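PDB 1J5X: glucosamine-6-phosphate deaminase from Thermotoga maritima, which belongs to the SIS-domain family and folds into two parallel beta sheets flanked by helices. Local coordinates for residues P194-F197 with D198-K202; S227-S230 with A231-I235; G271-E274 with Q275-L279; L310-V313 with P314-L318. All blocks are in the same frame, centred on the assembly; numbering follows the deposited sequence.

Contact 1: residues P194-F197 with D198-K202; sequences PEFF and DISWK
F196 with S200 and F197 with W201 form a local contact one turn apart on helix 184-205, between helix 313-326, which meets F196, S200 and W201, and helix 15-25, which meets F197 and W201. S200 folds its hydroxyl back onto the preceding turn: with OG beside its own backbone N (chi1 -68°), S200 OG donates to F196 O at 2.8 Å. The same carbonyl oxygen accepts S200 N at 2.9 Å. The two donors arrive from opposite faces of the carbonyl plane, the hydroxyl well above it. S200 OG also sits over the centre of the F196 ring, 4.0 Å above its plane. F197 and W201 lie alongside each other and point the same way, F197 CZ approaching W201 CE3 to 4.0 Å. D198 OD1 comes to the edge of the F197 ring, in its plane and 3.4 Å from F197 CD1, while its charge is paired with K24 of helix 15-25. Toward solvent, the extended E195 chain runs beside I199, E195 CG lying 3.7 Å from I199 CD1. A serine hydroxyl bonded to the carbonyl one turn back is characteristic of serines inside alpha helices.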
ATOM      1  N   PRO A 194      -0.809  -0.368  17.726  1.00 24.38           N
ATOM      2  CA  PRO A 194       0.125   0.450  18.525  1.00 22.42           C
ATOM      3  C   PRO A 194       1.414  -0.291  18.861  1.00 23.98           C
ATOM      4  O   PRO A 194       2.533   0.215  18.688  1.00 23.87           O
ATOM      5  CB  PRO A 194      -0.703   0.798  19.781  1.00 24.36           C
ATOM      6  CG  PRO A 194      -2.168   0.834  19.246  1.00 20.66           C
ATOM      7  CD  PRO A 194      -2.216  -0.292  18.225  1.00 21.26           C
ATOM      8  N   GLU A 195       1.278  -1.531  19.354  1.00 23.74           N
ATOM      9  CA  GLU A 195       2.461  -2.310  19.684  1.00 26.08           C
ATOM     10  C   GLU A 195       3.275  -2.578  18.405  1.00 24.71           C
ATOM     11  O   GLU A 195       4.505  -2.519  18.400  1.00 25.31           O
ATOM     12  CB  GLU A 195       2.049  -3.649  20.341  1.00 27.12           C
ATOM     13  CG  GLU A 195       3.199  -4.653  20.525  1.00 31.42           C
ATOM     14  CD  GLU A 195       2.813  -5.874  21.383  1.00 34.58           C
ATOM     15  OE1 GLU A 195       1.602  -6.103  21.617  1.00 35.75           O
ATOM     16  OE2 GLU A 195       3.730  -6.607  21.796  1.00 37.65           O
ATOM     17  N   PHE A 196       2.575  -2.868  17.314  1.00 23.89           N
ATOM     18  CA  PHE A 196       3.268  -3.150  16.038  1.00 23.46           C
ATOM     19  C   PHE A 196       4.134  -1.955  15.655  1.00 21.22           C
ATOM     20  O   PHE A 196       5.302  -2.100  15.250  1.00 25.21           O
ATOM     21  CB  PHE A 196       2.235  -3.393  14.903  1.00 20.58           C
ATOM     22  CG  PHE A 196       2.865  -3.673  13.558  1.00 22.27           C
ATOM     23  CD1 PHE A 196       3.711  -4.775  13.375  1.00 21.36           C
ATOM     24  CD2 PHE A 196       2.578  -2.857  12.431  1.00 21.41           C
ATOM     25  CE1 PHE A 196       4.243  -5.053  12.118  1.00 21.90           C
ATOM     26  CE2 PHE A 196       3.130  -3.157  11.179  1.00 18.20           C
ATOM     27  CZ  PHE A 196       3.936  -4.225  11.030  1.00 20.50           C
ATOM     28  N   PHE A 197       3.544  -0.782  15.800  1.00 23.53           N
ATOM     29  CA  PHE A 197       4.208   0.476  15.472  1.00 23.23           C
ATOM     30  C   PHE A 197       5.437   0.690  16.360  1.00 24.15           C
ATOM     31  O   PHE A 197       6.553   0.940  15.874  1.00 22.02           O
ATOM     32  CB  PHE A 197       3.215   1.622  15.621  1.00 25.12           C
ATOM     33  CG  PHE A 197       3.837   2.995  15.397  1.00 27.53           C
ATOM     34  CD1 PHE A 197       4.531   3.648  16.430  1.00 31.12           C
ATOM     35  CD2 PHE A 197       3.774   3.605  14.141  1.00 30.21           C
ATOM     36  CE1 PHE A 197       5.167   4.901  16.204  1.00 32.43           C
ATOM     37  CE2 PHE A 197       4.397   4.843  13.904  1.00 29.98           C
ATOM     38  CZ  PHE A 197       5.093   5.494  14.926  1.00 31.10           C
ATOM     39  N   ASP A 198       5.257   0.531  17.678  1.00 25.60           N
ATOM     40  CA  ASP A 198       6.363   0.733  18.602  1.00 25.59           C
ATOM     41  C   ASP A 198       7.489  -0.265  18.377  1.00 24.21           C
ATOM     42  O   ASP A 198       8.645   0.104  18.451  1.00 26.64           O
ATOM     43  CB  ASP A 198       5.862   0.699  20.082  1.00 25.16           C
ATOM     44  CG  ASP A 198       4.841   1.808  20.393  1.00 31.98           C
ATOM     45  OD1 ASP A 198       4.804   2.856  19.699  1.00 32.12           O
ATOM     46  OD2 ASP A 198       4.059   1.651  21.358  1.00 35.87           O
ATOM     47  N   ILE A 199       7.176  -1.535  18.105  1.00 24.49           N
ATOM     48  CA  ILE A 199       8.220  -2.505  17.841  1.00 23.86           C
ATOM     49  C   ILE A 199       8.955  -2.079  16.553  1.00 23.30           C
ATOM     50  O   ILE A 199      10.202  -2.170  16.452  1.00 24.34           O
ATOM     51  CB  ILE A 199       7.638  -3.975  17.636  1.00 21.59           C
ATOM     52  CG1 ILE A 199       7.091  -4.510  18.990  1.00 25.43           C
ATOM     53  CG2 ILE A 199       8.721  -4.893  17.042  1.00 23.90           C
ATOM     54  CD1 ILE A 199       6.274  -5.840  18.916  1.00 23.00           C
ATOM     55  N   SER A 200       8.170  -1.684  15.560  1.00 23.90           N
ATOM     56  CA  SER A 200       8.738  -1.289  14.257  1.00 25.32           C
ATOM     57  C   SER A 200       9.716  -0.131  14.472  1.00 23.42           C
ATOM     58  O   SER A 200      10.873  -0.194  14.022  1.00 25.57           O
ATOM     59  CB  SER A 200       7.622  -0.849  13.284  1.00 23.71           C
ATOM     60  OG  SER A 200       6.821  -1.964  12.921  1.00 23.10           O
ATOM     61  N   TRP A 201       9.248   0.892  15.162  1.00 25.51           N
ATOM     62  CA  TRP A 201      10.092   2.068  15.402  1.00 25.91           C
ATOM     63  C   TRP A 201      11.397   1.713  16.051  1.00 27.65           C
ATOM     64  O   TRP A 201      12.479   2.118  15.577  1.00 25.65           O
ATOM     65  CB  TRP A 201       9.362   3.102  16.255  1.00 30.57           C
ATOM     66  CG  TRP A 201      10.128   4.404  16.319  1.00 31.05           C
ATOM     67  CD1 TRP A 201      11.200   4.694  17.109  1.00 35.11           C
ATOM     68  CD2 TRP A 201       9.957   5.520  15.446  1.00 33.90           C
ATOM     69  NE1 TRP A 201      11.721   5.923  16.775  1.00 33.99           N
ATOM     70  CE2 TRP A 201      10.973   6.455  15.756  1.00 35.10           C
ATOM     71  CE3 TRP A 201       9.044   5.824  14.423  1.00 33.73           C
ATOM     72  CZ2 TRP A 201      11.103   7.689  15.067  1.00 34.74           C
ATOM     73  CZ3 TRP A 201       9.179   7.059  13.735  1.00 34.24           C
ATOM     74  CH2 TRP A 201      10.203   7.966  14.069  1.00 34.40           C
ATOM     75  N   LYS A 202      11.325   0.897  17.108  1.00 31.52           N
ATOM     76  CA  LYS A 202      12.532   0.524  17.843  1.00 31.87           C
ATOM     77  C   LYS A 202      13.464  -0.415  17.106  1.00 30.87           C
ATOM     78  O   LYS A 202      14.686  -0.287  17.222  1.00 30.59           O
ATOM     79  CB  LYS A 202      12.169  -0.034  19.247  1.00 35.35           C
ATOM     80  CG  LYS A 202      11.281  -1.281  19.240  1.00 43.68           C
ATOM     81  CD  LYS A 202      12.024  -2.592  18.853  1.00 46.08           C
ATOM     82  CE  LYS A 202      13.078  -3.030  19.902  1.00 49.26           C
ATOM     83  NZ  LYS A 202      14.009  -4.114  19.409  1.00 48.96           N
TER

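Contact 2: residues S227-S230 with A231-I235; sequences SLES and ALKCI
A231 gives its N-H to S227 O, the A231 N to S227 O distance being 2.9 Å, within helix 222-238, the crossover helix of a beta-alpha-beta unit with strands 214-218 and 241-245. Its methyl faces those strands, packing on F217 and S242. L232 lies against S62 and N65 of helix 62-78, and its CD2 lies 4.0 Å from E229 OE1. K233 makes a buried salt bridge, K233 NZ to E229 OE2 at 2.5 Å, an unusually short distance. The ammonium meets this oxygen from above the carboxylate plane, about 40° out of it. Both chains bend to meet: E229 at chi2 (61°), K233 at chi2 and chi3, which folds the lysine back along the helix until K233 CE lies 3.1 Å from E229 OE2. The pair is gripped from outside as well, since K233 NZ bonds M160 O and S62 OG while E229 OE1 accepts N65 ND2, so neither charge is left bare in the interior. C234 closes the turn with C234 N to S230 O at 3.2 Å; the hydroxyl of S230 itself bonds V226 O. The thiol of C234 stays near the carbonyl of S230, with C234 SG 3.8 Å from S230 O.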
ATOM      1  N   SER A 227       4.906  -4.171  -0.831  1.00 18.42           N
ATOM      2  CA  SER A 227       6.338  -3.929  -1.143  1.00 19.02           C
ATOM      3  C   SER A 227       6.503  -2.779  -2.139  1.00 18.69           C
ATOM      4  O   SER A 227       7.366  -1.906  -1.966  1.00 15.13           O
ATOM      5  CB  SER A 227       6.978  -5.238  -1.623  1.00 20.04           C
ATOM      6  OG  SER A 227       7.073  -6.166  -0.498  1.00 16.76           O
ATOM      7  N   LEU A 228       5.626  -2.716  -3.150  1.00 15.31           N
ATOM      8  CA  LEU A 228       5.731  -1.615  -4.113  1.00 18.57           C
ATOM      9  C   LEU A 228       5.497  -0.294  -3.419  1.00 20.81           C
ATOM     10  O   LEU A 228       6.229   0.706  -3.667  1.00 17.93           O
ATOM     11  CB  LEU A 228       4.701  -1.714  -5.227  1.00 21.75           C
ATOM     12  CG  LEU A 228       5.143  -2.188  -6.590  1.00 27.34           C
ATOM     13  CD1 LEU A 228       3.933  -1.859  -7.513  1.00 22.35           C
ATOM     14  CD2 LEU A 228       6.483  -1.524  -7.141  1.00 21.34           C
ATOM     15  N   GLU A 229       4.463  -0.262  -2.566  1.00 16.62           N
ATOM     16  CA  GLU A 229       4.136   0.931  -1.821  1.00 18.79           C
ATOM     17  C   GLU A 229       5.327   1.249  -0.861  1.00 21.02           C
ATOM     18  O   GLU A 229       5.739   2.424  -0.751  1.00 19.07           O
ATOM     19  CB  GLU A 229       2.834   0.738  -1.008  1.00 19.02           C
ATOM     20  CG  GLU A 229       2.444   1.904  -0.051  1.00 22.15           C
ATOM     21  CD  GLU A 229       2.196   3.266  -0.741  1.00 23.51           C
ATOM     22  OE1 GLU A 229       2.334   3.345  -1.985  1.00 24.01           O
ATOM     23  OE2 GLU A 229       1.861   4.218  -0.018  1.00 23.66           O
ATOM     24  N   SER A 230       5.925   0.213  -0.262  1.00 17.97           N
ATOM     25  CA  SER A 230       7.052   0.474   0.660  1.00 18.93           C
ATOM     26  C   SER A 230       8.212   1.197  -0.092  1.00 18.99           C
ATOM     27  O   SER A 230       8.796   2.200   0.390  1.00 21.58           O
ATOM     28  CB  SER A 230       7.556  -0.828   1.216  1.00 17.56           C
ATOM     29  OG  SER A 230       6.572  -1.343   2.127  1.00 19.33           O
ATOM     30  N   ALA A 231       8.547   0.694  -1.259  1.00 17.43           N
ATOM     31  CA  ALA A 231       9.625   1.326  -2.016  1.00 19.81           C
ATOM     32  C   ALA A 231       9.300   2.758  -2.337  1.00 20.96           C
ATOM     33  O   ALA A 231      10.161   3.649  -2.217  1.00 19.93           O
ATOM     34  CB  ALA A 231       9.921   0.500  -3.306  1.00 19.49           C
ATOM     35  N   LEU A 232       8.046   3.034  -2.674  1.00 18.21           N
ATOM     36  CA  LEU A 232       7.700   4.390  -3.043  1.00 20.35           C
ATOM     37  C   LEU A 232       7.827   5.336  -1.841  1.00 23.38           C
ATOM     38  O   LEU A 232       8.237   6.527  -1.971  1.00 20.96           O
ATOM     39  CB  LEU A 232       6.267   4.421  -3.625  1.00 20.25           C
ATOM     40  CG  LEU A 232       5.744   5.821  -3.930  1.00 23.68           C
ATOM     41  CD1 LEU A 232       6.651   6.363  -5.022  1.00 23.02           C
ATOM     42  CD2 LEU A 232       4.313   5.839  -4.457  1.00 21.07           C
ATOM     43  N   LYS A 233       7.464   4.849  -0.647  1.00 19.45           N
ATOM     44  CA  LYS A 233       7.596   5.718   0.537  1.00 21.37           C
ATOM     45  C   LYS A 233       9.051   6.096   0.749  1.00 20.89           C
ATOM     46  O   LYS A 233       9.343   7.256   1.084  1.00 23.65           O
ATOM     47  CB  LYS A 233       7.086   5.016   1.809  1.00 20.71           C
ATOM     48  CG  LYS A 233       5.667   4.442   1.775  1.00 22.19           C
ATOM     49  CD  LYS A 233       4.555   5.471   1.628  1.00 18.94           C
ATOM     50  CE  LYS A 233       4.391   6.013   0.150  1.00 20.42           C
ATOM     51  NZ  LYS A 233       2.970   6.491  -0.119  1.00 21.84           N
ATOM     52  N   CYS A 234       9.963   5.155   0.591  1.00 20.73           N
ATOM     53  CA  CYS A 234      11.364   5.492   0.820  1.00 21.98           C
ATOM     54  C   CYS A 234      11.943   6.316  -0.281  1.00 24.13           C
ATOM     55  O   CYS A 234      12.905   7.073  -0.046  1.00 21.53           O
ATOM     56  CB  CYS A 234      12.202   4.275   1.020  1.00 20.18           C
ATOM     57  SG  CYS A 234      11.687   3.441   2.602  1.00 23.42           S
ATOM     58  N   ILE A 235      11.370   6.193  -1.476  1.00 22.94           N
ATOM     59  CA  ILE A 235      11.870   7.017  -2.576  1.00 22.34           C
ATOM     60  C   ILE A 235      11.435   8.428  -2.321  1.00 23.12           C
ATOM     61  O   ILE A 235      12.275   9.331  -2.312  1.00 25.50           O
ATOM     62  CB  ILE A 235      11.312   6.527  -3.973  1.00 23.85           C
ATOM     63  CG1 ILE A 235      12.018   5.231  -4.373  1.00 25.11           C
ATOM     64  CG2 ILE A 235      11.500   7.628  -5.028  1.00 24.83           C
ATOM     65  CD1 ILE A 235      11.275   4.346  -5.492  1.00 25.10           C
TER

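Contact 3: residues G271-E274 with Q275-L279; sequences GMDE and QEKRL
M272, a selenomethionine at the N-cap position of helix 273-285, meets E276 in the close part of this local contact. E276 N donates to M272 O at 2.9 Å, and the extended glutamate chain runs back past the cap, bringing E276 OE2 to 3.6 Å from M272 CB. Its carboxylate is fixed from the preceding loop, OE2 by V269 N and OE1 by K268. Across the chain of M272, at about a right angle, comes Q275, with M272 CE 4.0 Å from Q275 CB. Bent at chi2 (63°), the glutamine turns its amide toward the helix start, where a water donates to both Q275 OE1 and G271 O. The outer side is looser and held by charge. D273 OD1 reaches K277 NZ at 3.4 Å, a weak bond within a salt bridge, and K268 also pairs with the aspartate. E274 and R278 run side by side in solvent, E274 OE1 lying over one face of the guanidinium, 3.1 Å from R278 NH2; this salt bridge rests on charge, with no N-H aimed at the oxygen. In the beta-alpha-beta unit, E276 is tied to the loop after strand 262-267, and K277 to E292 of strand 289-293 and to G296 just beyond it.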
ATOM      1  N   GLY A 271       3.366 -20.293   6.065  1.00 24.64           N
ATOM      2  CA  GLY A 271       3.967 -21.494   5.525  1.00 24.53           C
ATOM      3  C   GLY A 271       5.322 -21.461   4.837  1.00 27.81           C
ATOM      4  O   GLY A 271       5.833 -22.541   4.519  1.00 27.51           O
HETATM    5  N   MSE A 272       5.891 -20.268   4.599  1.00 23.65           N
HETATM    6  CA  MSE A 272       7.151 -20.155   3.873  1.00 25.10           C
HETATM    7  C   MSE A 272       8.345 -19.787   4.676  1.00 23.10           C
HETATM    8  O   MSE A 272       9.341 -19.328   4.138  1.00 24.06           O
HETATM    9  CB  MSE A 272       6.947 -19.172   2.719  1.00 24.22           C
HETATM   10  CG  MSE A 272       5.956 -19.768   1.756  1.00 28.82           C
HETATM   11 SE   MSE A 272       5.933 -18.666   0.121  1.00 36.04          SE
HETATM   12  CE  MSE A 272       7.623 -19.157  -0.517  1.00 20.10           C
ATOM     13  N   ASP A 273       8.303 -20.046   5.973  1.00 22.98           N
ATOM     14  CA  ASP A 273       9.432 -19.689   6.780  1.00 23.81           C
ATOM     15  C   ASP A 273      10.738 -20.338   6.249  1.00 23.75           C
ATOM     16  O   ASP A 273      11.789 -19.700   6.218  1.00 23.12           O
ATOM     17  CB  ASP A 273       9.233 -20.113   8.234  1.00 25.32           C
ATOM     18  CG  ASP A 273      10.338 -19.589   9.139  1.00 29.30           C
ATOM     19  OD1 ASP A 273      10.538 -18.368   9.218  1.00 25.18           O
ATOM     20  OD2 ASP A 273      11.039 -20.411   9.777  1.00 29.71           O
ATOM     21  N   GLU A 274      10.657 -21.582   5.830  1.00 24.15           N
ATOM     22  CA  GLU A 274      11.860 -22.250   5.341  1.00 27.84           C
ATOM     23  C   GLU A 274      12.493 -21.560   4.126  1.00 27.12           C
ATOM     24  O   GLU A 274      13.728 -21.338   4.078  1.00 24.53           O
ATOM     25  CB  GLU A 274      11.563 -23.688   4.966  1.00 30.19           C
ATOM     26  CG  GLU A 274      12.821 -24.427   4.609  1.00 39.25           C
ATOM     27  CD  GLU A 274      12.524 -25.721   3.856  1.00 44.96           C
ATOM     28  OE1 GLU A 274      12.768 -25.769   2.621  1.00 51.19           O
ATOM     29  OE2 GLU A 274      12.025 -26.681   4.491  1.00 48.71           O
ATOM     30  N   GLN A 275      11.655 -21.258   3.144  1.00 23.59           N
ATOM     31  CA  GLN A 275      12.170 -20.588   1.960  1.00 24.11           C
ATOM     32  C   GLN A 275      12.679 -19.191   2.298  1.00 21.99           C
ATOM     33  O   GLN A 275      13.673 -18.757   1.731  1.00 24.35           O
ATOM     34  CB  GLN A 275      11.074 -20.520   0.865  1.00 26.42           C
ATOM     35  CG  GLN A 275      10.574 -21.850   0.322  1.00 31.77           C
ATOM     36  CD  GLN A 275       9.869 -22.775   1.354  1.00 38.02           C
ATOM     37  OE1 GLN A 275       9.111 -22.319   2.244  1.00 38.16           O
ATOM     38  NE2 GLN A 275      10.100 -24.095   1.215  1.00 37.41           N
ATOM     39  N   GLU A 276      11.993 -18.486   3.208  1.00 20.48           N
ATOM     40  CA  GLU A 276      12.345 -17.137   3.579  1.00 20.18           C
ATOM     41  C   GLU A 276      13.653 -17.116   4.345  1.00 22.89           C
ATOM     42  O   GLU A 276      14.494 -16.264   4.104  1.00 20.52           O
ATOM     43  CB  GLU A 276      11.222 -16.463   4.410  1.00 19.65           C
ATOM     44  CG  GLU A 276       9.995 -16.081   3.560  1.00 22.12           C
ATOM     45  CD  GLU A 276       8.670 -16.027   4.323  1.00 22.87           C
ATOM     46  OE1 GLU A 276       8.652 -16.230   5.568  1.00 21.27           O
ATOM     47  OE2 GLU A 276       7.619 -15.808   3.654  1.00 23.51           O
ATOM     48  N   LYS A 277      13.823 -18.063   5.253  1.00 23.40           N
ATOM     49  CA  LYS A 277      15.060 -18.063   6.001  1.00 26.54           C
ATOM     50  C   LYS A 277      16.242 -18.408   5.086  1.00 23.96           C
ATOM     51  O   LYS A 277      17.339 -17.835   5.245  1.00 24.04           O
ATOM     52  CB  LYS A 277      14.931 -19.031   7.192  1.00 28.09           C
ATOM     53  CG  LYS A 277      13.965 -18.454   8.279  1.00 29.73           C
ATOM     54  CD  LYS A 277      14.583 -17.161   8.844  1.00 29.68           C
ATOM     55  CE  LYS A 277      14.150 -16.813  10.262  1.00 34.54           C
ATOM     56  NZ  LYS A 277      12.869 -16.125  10.339  1.00 30.53           N
ATOM     57  N   ARG A 278      16.026 -19.315   4.141  1.00 27.61           N
ATOM     58  CA  ARG A 278      17.084 -19.699   3.215  1.00 28.62           C
ATOM     59  C   ARG A 278      17.487 -18.479   2.383  1.00 27.97           C
ATOM     60  O   ARG A 278      18.678 -18.215   2.192  1.00 25.57           O
ATOM     61  CB  ARG A 278      16.643 -20.801   2.278  1.00 30.41           C
ATOM     62  CG  ARG A 278      16.481 -22.150   2.894  1.00 41.29           C
ATOM     63  CD  ARG A 278      16.186 -23.163   1.792  1.00 47.34           C
ATOM     64  NE  ARG A 278      15.960 -24.509   2.317  1.00 55.38           N
ATOM     65  CZ  ARG A 278      15.873 -25.607   1.558  1.00 58.74           C
ATOM     66  NH1 ARG A 278      15.987 -25.520   0.229  1.00 60.62           N
ATOM     67  NH2 ARG A 278      15.698 -26.802   2.128  1.00 59.95           N
ATOM     68  N   LEU A 279      16.504 -17.709   1.907  1.00 24.69           N
ATOM     69  CA  LEU A 279      16.823 -16.521   1.093  1.00 23.53           C
ATOM     70  C   LEU A 279      17.551 -15.449   1.948  1.00 25.95           C
ATOM     71  O   LEU A 279      18.492 -14.809   1.501  1.00 23.21           O
ATOM     72  CB  LEU A 279      15.512 -15.934   0.507  1.00 22.26           C
ATOM     73  CG  LEU A 279      15.666 -14.668  -0.333  1.00 25.49           C
ATOM     74  CD1 LEU A 279      16.697 -14.925  -1.466  1.00 23.87           C
ATOM     75  CD2 LEU A 279      14.245 -14.264  -0.883  1.00 23.33           C
TER
HETATM   76  O   HOH W   1       6.766 -23.359   2.146  1.00 45.59           O

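Contact 4: residues L310-V313 with P314-L318; sequences LRTV and PAQIL
R311 O and A315 N are joined through a water, which donates to R311 O at 2.6 Å and accepts from A315 N at 3.0 Å, standing in for a direct bond between these backbone groups. Beyond it regular helical pairing sets in: Q316 N donates to T312 O at 3.0 Å and I317 N to V313 O. T312 OG1 sits between its backbone N and carbonyl carbon (chi1 64°), facing the Q316 amide with OG1 and Q316 NE2 3.1 Å apart. Extended beyond CG, Q316 lies back along T312, and its OE1 accepts Q23 NE2. On the apolar side V313 CG1 meets I317 CD1 at 3.8 Å; the closeness of P314 CD to V313 CB, 3.4 Å, is set largely by the peptide link between the two residues. R311 leads off elsewhere, its guanidinium held by Q267 and by the carbonyls of V293 and S302, its NE by S307. A type I beta turn from L310 to V313, closed by V313 N to L310 O at 3.1 Å, thus runs directly into helix 313-326, with proline in the first turn. That is a familiar way to begin a helix, since no N-H is needed there and the ring restricts the backbone.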
ATOM      1  N   LEU A 310      -1.499  -3.166   7.577  1.00 16.12           N
ATOM      2  CA  LEU A 310      -0.518  -2.645   8.509  1.00 15.65           C
ATOM      3  C   LEU A 310       0.906  -2.754   7.940  1.00 18.55           C
ATOM      4  O   LEU A 310       1.836  -2.145   8.466  1.00 18.90           O
ATOM      5  CB  LEU A 310      -0.499  -3.480   9.773  1.00 18.19           C
ATOM      6  CG  LEU A 310      -1.713  -3.507  10.706  1.00 22.81           C
ATOM      7  CD1 LEU A 310      -1.468  -4.557  11.830  1.00 22.07           C
ATOM      8  CD2 LEU A 310      -1.865  -2.099  11.342  1.00 23.12           C
ATOM      9  N   ARG A 311       1.108  -3.578   6.907  1.00 16.44           N
ATOM     10  CA  ARG A 311       2.478  -3.859   6.525  1.00 15.44           C
ATOM     11  C   ARG A 311       3.337  -2.837   5.807  1.00 13.58           C
ATOM     12  O   ARG A 311       4.500  -3.133   5.535  1.00 17.66           O
ATOM     13  CB  ARG A 311       2.592  -5.223   5.823  1.00 15.36           C
ATOM     14  CG  ARG A 311       2.447  -6.446   6.853  1.00 18.06           C
ATOM     15  CD  ARG A 311       2.182  -7.738   6.074  1.00 17.88           C
ATOM     16  NE  ARG A 311       2.264  -8.957   6.915  1.00 17.01           N
ATOM     17  CZ  ARG A 311       3.363  -9.698   7.029  1.00 18.97           C
ATOM     18  NH1 ARG A 311       4.485  -9.358   6.369  1.00 16.14           N
ATOM     19  NH2 ARG A 311       3.332 -10.822   7.798  1.00 14.18           N
ATOM     20  N   THR A 312       2.766  -1.698   5.466  1.00 17.47           N
ATOM     21  CA  THR A 312       3.635  -0.630   4.895  1.00 18.57           C
ATOM     22  C   THR A 312       4.162   0.267   6.042  1.00 17.55           C
ATOM     23  O   THR A 312       5.033   1.105   5.842  1.00 19.55           O
ATOM     24  CB  THR A 312       2.936   0.270   3.826  1.00 16.78           C
ATOM     25  OG1 THR A 312       1.861   1.014   4.382  1.00 16.12           O
ATOM     26  CG2 THR A 312       2.417  -0.609   2.667  1.00 16.29           C
ATOM     27  N   VAL A 313       3.670   0.075   7.244  1.00 19.88           N
ATOM     28  CA  VAL A 313       4.130   0.907   8.370  1.00 19.64           C
ATOM     29  C   VAL A 313       5.658   0.818   8.581  1.00 21.55           C
ATOM     30  O   VAL A 313       6.332   1.847   8.741  1.00 21.46           O
ATOM     31  CB  VAL A 313       3.375   0.514   9.667  1.00 19.31           C
ATOM     32  CG1 VAL A 313       4.005   1.196  10.899  1.00 21.43           C
ATOM     33  CG2 VAL A 313       1.940   0.936   9.563  1.00 17.80           C
ATOM     34  N   PRO A 314       6.226  -0.378   8.606  1.00 19.01           N
ATOM     35  CA  PRO A 314       7.674  -0.444   8.793  1.00 20.09           C
ATOM     36  C   PRO A 314       8.430   0.404   7.730  1.00 22.48           C
ATOM     37  O   PRO A 314       9.363   1.116   8.042  1.00 21.49           O
ATOM     38  CB  PRO A 314       7.970  -1.916   8.633  1.00 17.57           C
ATOM     39  CG  PRO A 314       6.723  -2.576   9.237  1.00 18.60           C
ATOM     40  CD  PRO A 314       5.617  -1.746   8.613  1.00 19.55           C
ATOM     41  N   ALA A 315       8.019   0.290   6.457  1.00 19.42           N
ATOM     42  CA  ALA A 315       8.706   1.066   5.408  1.00 19.14           C
ATOM     43  C   ALA A 315       8.462   2.575   5.528  1.00 20.75           C
ATOM     44  O   ALA A 315       9.358   3.362   5.203  1.00 20.45           O
ATOM     45  CB  ALA A 315       8.264   0.536   3.972  1.00 20.23           C
ATOM     46  N   GLN A 316       7.294   2.998   6.008  1.00 18.26           N
ATOM     47  CA  GLN A 316       7.045   4.442   6.211  1.00 20.69           C
ATOM     48  C   GLN A 316       8.004   4.944   7.318  1.00 23.63           C
ATOM     49  O   GLN A 316       8.486   6.050   7.259  1.00 21.68           O
ATOM     50  CB  GLN A 316       5.652   4.690   6.724  1.00 21.03           C
ATOM     51  CG  GLN A 316       4.507   4.361   5.758  1.00 23.45           C
ATOM     52  CD  GLN A 316       3.160   4.426   6.467  1.00 26.34           C
ATOM     53  OE1 GLN A 316       2.956   5.267   7.291  1.00 25.85           O
ATOM     54  NE2 GLN A 316       2.231   3.534   6.130  1.00 27.69           N
ATOM     55  N   ILE A 317       8.206   4.121   8.355  1.00 22.37           N
ATOM     56  CA  ILE A 317       9.118   4.479   9.444  1.00 23.29           C
ATOM     57  C   ILE A 317      10.569   4.463   8.936  1.00 24.82           C
ATOM     58  O   ILE A 317      11.370   5.332   9.306  1.00 24.68           O
ATOM     59  CB  ILE A 317       8.914   3.503  10.683  1.00 22.85           C
ATOM     60  CG1 ILE A 317       7.560   3.778  11.309  1.00 20.73           C
ATOM     61  CG2 ILE A 317      10.077   3.636  11.705  1.00 24.55           C
ATOM     62  CD1 ILE A 317       7.157   2.737  12.441  1.00 23.57           C
ATOM     63  N   LEU A 318      10.906   3.501   8.088  1.00 21.43           N
ATOM     64  CA  LEU A 318      12.239   3.451   7.518  1.00 25.05           C
ATOM     65  C   LEU A 318      12.436   4.733   6.704  1.00 25.74           C
ATOM     66  O   LEU A 318      13.462   5.422   6.845  1.00 23.78           O
ATOM     67  CB  LEU A 318      12.391   2.247   6.591  1.00 23.32           C
ATOM     68  CG  LEU A 318      13.738   2.184   5.847  1.00 24.21           C
ATOM     69  CD1 LEU A 318      14.958   2.009   6.836  1.00 23.90           C
ATOM     70  CD2 LEU A 318      13.692   0.986   4.935  1.00 22.89           C
TER
HETATM   71  O   HOH W   2       6.784  -2.086   5.041  1.00 20.71           O

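Contact 4 is the hub of the set. Its centre lies about 10 Å from that of contact 1 and about 9 Å from that of contact 2, and it touches both. Toward contact 1, the F196 ring packs on L310 and P314, F196 CZ lying 3.7 Å from P314 CG, while W201 CE3 meets I317 CG2 at 3.6 Å. Toward contact 2, E229 CG lies 3.7 Å from T312 CG2, and C234 SG lies 3.9 Å from L318 CD2. Helix 313-326 is thereby wedged between helices 184-205 and 222-238. Contacts 1 and 2 do not meet, their nearest atoms being about 10 Å apart. Contact 3 stands at the surface, its centre 21 to 24 Å from the other three.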